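Local coordinates for protein peptidoglycan-binding domain 1 (Burkholderia, PDB 5NM7) that probably hydrolyses bacterial peptidoglycan as a modular phage endolysin, joining a peptidoglycan-binding domain to a large lysozyme-like N-acetylmuramidase domain, at residues A[108-119]-A[150-161]. Numbering follows the deposited sequence.
Sequences LPDGRPVILYER and GYAGDAAEYARL
Tyr158, near the N-terminal end of helix 156-167, is sandwiched between Ile115 and Arg112 where this helix packs against 115-117, an outer strand of the small three-stranded antiparallel sheet in the lysozyme-like N-acetylmuramidase domain. Ile115 CD1 points at the centre of one ring face, 3.5 Å from the centroid. The opposite, more exposed face carries Arg112, whose CD sits over the ring centre and whose guanidinium, brought back by a bend at chi3 (-68°), stacks off-centre with its plane 16° from that of the ring. Arg112 grips the Asp110 carboxylate side-on, NE to OD2 and NH2 to OD1, in a salt bridge. At the ring's edge Tyr158 OH donates to Pro113 O (2.6 Å), in the carbonyl plane and on a lone pair.

The tight part lies at the buried Ile115 and Glu157, where Ile115 CD1 meets Glu157 CB and Leu161 CD2. The Glu157 carboxylate ties strand, loop and helix together. Its OE1 takes the N-H of Tyr117 almost straight (171°) from the anti side and uses its syn lone pair for Arg160 NH1; OE2 accepts from Ala152 N and Gly153 N. Several donors would probably stabilise the negative charge. The Arg160 guanidinium lies against the edge of the Tyr117 ring, and its NH2 also reaches Ala142 O.

The flank formed by Gly150 and Tyr151 is looser and solvent-exposed. Here Leu116 CD2 covers one face of the Tyr151 ring off-centre, and water 2 joins Tyr117 O, Arg119 N and Arg160 NH2. Glu118, bent at chi2, receives Tyr151 OH on the syn lone pair of OE1, at 2.5 Å.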
ATOM      1  N   LEU A 108     -10.579   2.854   3.218  1.00 19.53           N
ATOM      2  CA  LEU A 108     -11.764   2.948   2.416  1.00 20.87           C
ATOM      3  C   LEU A 108     -12.287   4.374   2.500  1.00 22.20           C
ATOM      4  O   LEU A 108     -11.987   5.095   3.424  1.00 20.80           O
ATOM      5  CB  LEU A 108     -12.845   2.033   2.961  1.00 21.99           C
ATOM      6  CG  LEU A 108     -12.525   0.538   2.991  1.00 21.03           C
ATOM      7  CD1 LEU A 108     -13.603  -0.217   3.767  1.00 23.53           C
ATOM      8  CD2 LEU A 108     -12.383   0.002   1.586  1.00 22.24           C
ATOM      9  N   PRO A 109     -13.139   4.753   1.551  1.00 24.59           N
ATOM     10  CA  PRO A 109     -13.764   6.085   1.662  1.00 27.38           C
ATOM     11  C   PRO A 109     -14.487   6.327   2.999  1.00 26.48           C
ATOM     12  O   PRO A 109     -14.446   7.447   3.517  1.00 27.59           O
ATOM     13  CB  PRO A 109     -14.726   6.107   0.486  1.00 26.51           C
ATOM     14  CG  PRO A 109     -14.145   5.164  -0.502  1.00 26.36           C
ATOM     15  CD  PRO A 109     -13.526   4.061   0.316  1.00 26.02           C
ATOM     16  N   ASP A 110     -15.052   5.278   3.609  1.00 25.69           N
ATOM     17  CA  ASP A 110     -15.728   5.410   4.897  1.00 24.28           C
ATOM     18  C   ASP A 110     -14.803   5.605   6.100  1.00 24.47           C
ATOM     19  O   ASP A 110     -15.272   5.830   7.212  1.00 23.11           O
ATOM     20  CB  ASP A 110     -16.766   4.249   5.138  1.00 23.95           C
ATOM     21  CG  ASP A 110     -16.142   2.879   5.337  1.00 23.60           C
ATOM     22  OD1 ASP A 110     -16.710   1.884   4.814  1.00 24.59           O
ATOM     23  OD2 ASP A 110     -15.079   2.785   6.008  1.00 24.17           O
ATOM     24  N   GLY A 111     -13.481   5.424   5.896  1.00 22.48           N
ATOM     25  CA  GLY A 111     -12.489   5.765   6.883  1.00 20.87           C
ATOM     26  C   GLY A 111     -11.856   4.548   7.559  1.00 22.42           C
ATOM     27  O   GLY A 111     -10.916   4.700   8.302  1.00 23.08           O
ATOM     28  N   ARG A 112     -12.416   3.358   7.324  1.00 19.37           N
ATOM     29  CA  ARG A 112     -11.877   2.145   7.917  1.00 19.31           C
ATOM     30  C   ARG A 112     -10.739   1.672   7.047  1.00 19.06           C
ATOM     31  O   ARG A 112     -10.729   1.901   5.847  1.00 19.20           O
ATOM     32  CB  ARG A 112     -12.940   1.072   8.000  1.00 19.71           C
ATOM     33  CG  ARG A 112     -14.081   1.498   8.939  1.00 21.05           C
ATOM     34  CD  ARG A 112     -15.174   0.483   8.963  1.00 21.03           C
ATOM     35  NE  ARG A 112     -15.888   0.402   7.690  1.00 21.32           N
ATOM     36  CZ  ARG A 112     -16.914  -0.421   7.437  1.00 21.94           C
ATOM     37  NH1 ARG A 112     -17.397  -1.224   8.381  1.00 23.07           N
ATOM     38  NH2 ARG A 112     -17.484  -0.432   6.242  1.00 21.89           N
ATOM     39  N   PRO A 113      -9.799   0.935   7.641  1.00 18.85           N
ATOM     40  CA  PRO A 113      -8.729   0.398   6.780  1.00 19.29           C
ATOM     41  C   PRO A 113      -9.218  -0.573   5.700  1.00 17.80           C
ATOM     42  O   PRO A 113     -10.202  -1.298   5.876  1.00 18.26           O
ATOM     43  CB  PRO A 113      -7.782  -0.295   7.776  1.00 19.99           C
ATOM     44  CG  PRO A 113      -8.457  -0.294   9.095  1.00 19.70           C
ATOM     45  CD  PRO A 113      -9.661   0.580   9.061  1.00 20.03           C
ATOM     46  N   VAL A 114      -8.496  -0.623   4.584  1.00 17.76           N
ATOM     47  CA  VAL A 114      -8.749  -1.598   3.537  1.00 18.23           C
ATOM     48  C   VAL A 114      -8.403  -2.986   4.080  1.00 18.17           C
ATOM     49  O   VAL A 114      -7.377  -3.144   4.739  1.00 19.05           O
ATOM     50  CB  VAL A 114      -7.942  -1.263   2.264  1.00 21.14           C
ATOM     51  CG1 VAL A 114      -8.162  -2.326   1.209  1.00 24.92           C
ATOM     52  CG2 VAL A 114      -8.388   0.096   1.722  1.00 21.72           C
ATOM     53  N   ILE A 115      -9.305  -3.930   3.874  1.00 16.05           N
ATOM     54  CA  ILE A 115      -9.153  -5.298   4.389  1.00 16.73           C
ATOM     55  C   ILE A 115      -9.513  -6.316   3.363  1.00 16.80           C
ATOM     56  O   ILE A 115     -10.233  -6.041   2.400  1.00 16.89           O
ATOM     57  CB  ILE A 115     -10.000  -5.562   5.669  1.00 17.70           C
ATOM     58  CG1 ILE A 115     -11.473  -5.254   5.421  1.00 17.56           C
ATOM     59  CG2 ILE A 115      -9.475  -4.771   6.830  1.00 18.09           C
ATOM     60  CD1 ILE A 115     -12.379  -5.905   6.411  1.00 17.63           C
ATOM     61  N   LEU A 116      -9.021  -7.539   3.580  1.00 16.10           N
ATOM     62  CA  LEU A 116      -9.506  -8.704   2.876  1.00 17.46           C
ATOM     63  C   LEU A 116      -9.531  -9.848   3.853  1.00 18.06           C
ATOM     64  O   LEU A 116      -8.507 -10.191   4.464  1.00 18.36           O
ATOM     65  CB  LEU A 116      -8.642  -9.069   1.662  1.00 18.11           C
ATOM     66  CG  LEU A 116      -9.276 -10.044   0.668  1.00 18.58           C
ATOM     67  CD1 LEU A 116     -10.420  -9.363  -0.081  1.00 20.29           C
ATOM     68  CD2 LEU A 116      -8.238 -10.532  -0.337  1.00 19.03           C
ATOM     69  N   TYR A 117     -10.720 -10.401   4.058  1.00 18.22           N
ATOM     70  CA  TYR A 117     -10.902 -11.498   4.982  1.00 18.25           C
ATOM     71  C   TYR A 117     -10.668 -12.842   4.269  1.00 18.13           C
ATOM     72  O   TYR A 117     -11.115 -13.016   3.136  1.00 18.45           O
ATOM     73  CB  TYR A 117     -12.309 -11.401   5.580  1.00 17.75           C
ATOM     74  CG  TYR A 117     -12.687 -12.631   6.369  1.00 19.26           C
ATOM     75  CD1 TYR A 117     -13.451 -13.614   5.793  1.00 18.92           C
ATOM     76  CD2 TYR A 117     -12.222 -12.817   7.669  1.00 18.06           C
ATOM     77  CE1 TYR A 117     -13.776 -14.764   6.473  1.00 19.68           C
ATOM     78  CE2 TYR A 117     -12.539 -13.963   8.361  1.00 20.92           C
ATOM     79  CZ  TYR A 117     -13.329 -14.922   7.757  1.00 19.19           C
ATOM     80  OH  TYR A 117     -13.660 -16.091   8.418  1.00 21.70           O
ATOM     81  N   GLU A 118      -9.911 -13.736   4.916  1.00 17.48           N
ATOM     82  CA  GLU A 118      -9.419 -14.979   4.324  1.00 19.04           C
ATOM     83  C   GLU A 118      -9.991 -16.173   5.091  1.00 20.18           C
ATOM     84  O   GLU A 118      -9.484 -16.551   6.162  1.00 20.00           O
ATOM     85  CB  GLU A 118      -7.892 -15.033   4.376  1.00 19.67           C
ATOM     86  CG  GLU A 118      -7.176 -13.904   3.630  1.00 20.98           C
ATOM     87  CD  GLU A 118      -7.188 -14.072   2.125  1.00 21.15           C
ATOM     88  OE1 GLU A 118      -7.784 -15.032   1.635  1.00 23.27           O
ATOM     89  OE2 GLU A 118      -6.581 -13.222   1.434  1.00 23.07           O
ATOM     90  N   ARG A 119     -11.062 -16.737   4.543  1.00 20.48           N
ATOM     91  CA  ARG A 119     -11.807 -17.808   5.194  1.00 21.59           C
ATOM     92  C   ARG A 119     -10.989 -19.063   5.430  1.00 22.10           C
ATOM     93  O   ARG A 119     -11.248 -19.799   6.389  1.00 22.51           O
ATOM     94  CB  ARG A 119     -13.049 -18.161   4.394  1.00 22.25           C
ATOM     95  CG  ARG A 119     -12.780 -18.726   3.024  1.00 23.67           C
ATOM     96  CD  ARG A 119     -14.073 -19.014   2.328  1.00 25.92           C
ATOM     97  NE  ARG A 119     -13.852 -19.629   1.041  1.00 25.48           N
ATOM     98  CZ  ARG A 119     -14.764 -19.740   0.079  1.00 27.72           C
ATOM     99  NH1 ARG A 119     -16.020 -19.311   0.268  1.00 28.23           N
ATOM    100  NH2 ARG A 119     -14.410 -20.272  -1.081  1.00 29.59           N
ATOM    101  N   GLY A 150     -14.315 -16.491  -1.690  1.00 22.58           N
ATOM    102  CA  GLY A 150     -15.571 -15.948  -1.149  1.00 22.75           C
ATOM    103  C   GLY A 150     -15.494 -14.443  -0.949  1.00 22.69           C
ATOM    104  O   GLY A 150     -16.386 -13.846  -0.355  1.00 21.67           O
ATOM    105  N   TYR A 151     -14.445 -13.804  -1.455  1.00 20.63           N
ATOM    106  CA  TYR A 151     -14.221 -12.374  -1.247  1.00 20.90           C
ATOM    107  C   TYR A 151     -15.340 -11.509  -1.800  1.00 21.82           C
ATOM    108  O   TYR A 151     -15.852 -11.761  -2.906  1.00 20.59           O
ATOM    109  CB  TYR A 151     -12.931 -11.903  -1.933  1.00 21.40           C
ATOM    110  CG  TYR A 151     -11.723 -12.752  -1.619  1.00 21.91           C
ATOM    111  CD1 TYR A 151     -11.242 -12.858  -0.321  1.00 21.18           C
ATOM    112  CD2 TYR A 151     -11.080 -13.466  -2.631  1.00 23.74           C
ATOM    113  CE1 TYR A 151     -10.126 -13.640  -0.034  1.00 21.40           C
ATOM    114  CE2 TYR A 151      -9.968 -14.247  -2.365  1.00 24.41           C
ATOM    115  CZ  TYR A 151      -9.507 -14.353  -1.063  1.00 24.22           C
ATOM    116  OH  TYR A 151      -8.392 -15.111  -0.821  1.00 24.32           O
ATOM    117  N   ALA A 152     -15.670 -10.453  -1.066  1.00 23.10           N
ATOM    118  CA  ALA A 152     -16.604  -9.419  -1.561  1.00 22.92           C
ATOM    119  C   ALA A 152     -15.853  -8.201  -2.060  1.00 23.05           C
ATOM    120  O   ALA A 152     -16.150  -7.688  -3.118  1.00 25.38           O
ATOM    121  CB  ALA A 152     -17.571  -9.016  -0.467  1.00 22.29           C
ATOM    122  N   GLY A 153     -14.906  -7.731  -1.270  1.00 21.83           N
ATOM    123  CA  GLY A 153     -14.139  -6.541  -1.542  1.00 21.91           C
ATOM    124  C   GLY A 153     -14.714  -5.268  -0.964  1.00 22.14           C
ATOM    125  O   GLY A 153     -15.912  -5.174  -0.687  1.00 21.12           O
ATOM    126  N   ASP A 154     -13.848  -4.273  -0.791  1.00 21.56           N
ATOM    127  CA  ASP A 154     -14.242  -2.953  -0.373  1.00 23.60           C
ATOM    128  C   ASP A 154     -14.997  -3.021   0.969  1.00 22.80           C
ATOM    129  O   ASP A 154     -14.673  -3.845   1.813  1.00 19.32           O
ATOM    130  CB  ASP A 154     -15.047  -2.263  -1.499  1.00 25.75           C
ATOM    131  CG  ASP A 154     -14.310  -2.271  -2.846  1.00 30.62           C
ATOM    132  OD1 ASP A 154     -14.852  -2.787  -3.841  1.00 35.87           O
ATOM    133  OD2 ASP A 154     -13.181  -1.773  -2.887  1.00 36.51           O
ATOM    134  N   ALA A 155     -15.985  -2.163   1.170  1.00 20.15           N
ATOM    135  CA  ALA A 155     -16.673  -2.076   2.458  1.00 21.71           C
ATOM    136  C   ALA A 155     -17.403  -3.380   2.809  1.00 20.78           C
ATOM    137  O   ALA A 155     -17.548  -3.701   3.989  1.00 21.92           O
ATOM    138  CB  ALA A 155     -17.651  -0.921   2.418  1.00 22.71           C
ATOM    139  N   ALA A 156     -17.818  -4.138   1.800  1.00 20.31           N
ATOM    140  CA  ALA A 156     -18.529  -5.402   2.016  1.00 20.97           C
ATOM    141  C   ALA A 156     -17.643  -6.432   2.737  1.00 20.38           C
ATOM    142  O   ALA A 156     -18.158  -7.324   3.382  1.00 18.96           O
ATOM    143  CB  ALA A 156     -19.087  -5.963   0.733  1.00 23.19           C
ATOM    144  N   GLU A 157     -16.317  -6.279   2.673  1.00 20.39           N
ATOM    145  CA  GLU A 157     -15.457  -7.120   3.495  1.00 19.56           C
ATOM    146  C   GLU A 157     -15.721  -6.989   4.970  1.00 19.28           C
ATOM    147  O   GLU A 157     -15.563  -7.961   5.678  1.00 20.16           O
ATOM    148  CB  GLU A 157     -13.983  -6.832   3.308  1.00 20.82           C
ATOM    149  CG  GLU A 157     -13.437  -7.382   2.028  1.00 22.37           C
ATOM    150  CD  GLU A 157     -13.630  -8.873   1.883  1.00 23.35           C
ATOM    151  OE1 GLU A 157     -13.037  -9.669   2.652  1.00 23.86           O
ATOM    152  OE2 GLU A 157     -14.369  -9.265   0.969  1.00 22.92           O
ATOM    153  N   TYR A 158     -16.117  -5.795   5.429  1.00 16.67           N
ATOM    154  CA  TYR A 158     -16.404  -5.603   6.854  1.00 17.60           C
ATOM    155  C   TYR A 158     -17.616  -6.394   7.314  1.00 18.17           C
ATOM    156  O   TYR A 158     -17.668  -6.787   8.479  1.00 18.39           O
ATOM    157  CB  TYR A 158     -16.538  -4.149   7.221  1.00 19.01           C
ATOM    158  CG  TYR A 158     -15.185  -3.550   7.469  1.00 17.14           C
ATOM    159  CD1 TYR A 158     -14.562  -3.706   8.686  1.00 17.50           C
ATOM    160  CD2 TYR A 158     -14.495  -2.916   6.448  1.00 17.77           C
ATOM    161  CE1 TYR A 158     -13.292  -3.198   8.911  1.00 17.69           C
ATOM    162  CE2 TYR A 158     -13.234  -2.360   6.658  1.00 16.91           C
ATOM    163  CZ  TYR A 158     -12.612  -2.538   7.870  1.00 17.77           C
ATOM    164  OH  TYR A 158     -11.364  -2.004   8.129  1.00 18.82           O
ATOM    165  N   ALA A 159     -18.564  -6.620   6.430  1.00 19.50           N
ATOM    166  CA  ALA A 159     -19.711  -7.505   6.742  1.00 20.58           C
ATOM    167  C   ALA A 159     -19.231  -8.936   6.977  1.00 20.72           C
ATOM    168  O   ALA A 159     -19.650  -9.595   7.937  1.00 21.76           O
ATOM    169  CB  ALA A 159     -20.778  -7.444   5.650  1.00 22.64           C
ATOM    170  N   ARG A 160     -18.337  -9.420   6.108  1.00 20.46           N
ATOM    171  CA  ARG A 160     -17.756 -10.742   6.284  1.00 20.38           C
ATOM    172  C   ARG A 160     -16.946 -10.815   7.596  1.00 19.96           C
ATOM    173  O   ARG A 160     -17.061 -11.794   8.354  1.00 21.96           O
ATOM    174  CB  ARG A 160     -16.869 -11.091   5.095  1.00 21.33           C
ATOM    175  CG  ARG A 160     -17.629 -11.226   3.787  1.00 21.78           C
ATOM    176  CD  ARG A 160     -16.677 -11.594   2.653  1.00 22.06           C
ATOM    177  NE  ARG A 160     -16.308 -12.975   2.781  1.00 22.79           N
ATOM    178  CZ  ARG A 160     -15.127 -13.507   2.565  1.00 28.89           C
ATOM    179  NH1 ARG A 160     -14.026 -12.741   2.261  1.00 27.64           N
ATOM    180  NH2 ARG A 160     -15.053 -14.839   2.703  1.00 28.11           N
ATOM    181  N   LEU A 161     -16.110  -9.808   7.836  1.00 18.23           N
ATOM    182  CA  LEU A 161     -15.305  -9.739   9.056  1.00 18.06           C
ATOM    183  C   LEU A 161     -16.227  -9.740  10.317  1.00 20.09           C
ATOM    184  O   LEU A 161     -15.999 -10.505  11.256  1.00 19.20           O
ATOM    185  CB  LEU A 161     -14.422  -8.512   9.085  1.00 19.45           C
ATOM    186  CG  LEU A 161     -13.561  -8.317  10.335  1.00 18.32           C
ATOM    187  CD1 LEU A 161     -12.677  -9.510  10.588  1.00 20.63           C
ATOM    188  CD2 LEU A 161     -12.740  -7.043  10.251  1.00 19.65           C
TER
HETATM  189  O   HOH W   1     -11.791  -3.772   2.077  1.00 20.13           O
HETATM  190  O   HOH W   2     -12.359 -15.328   2.342  1.00 20.89           O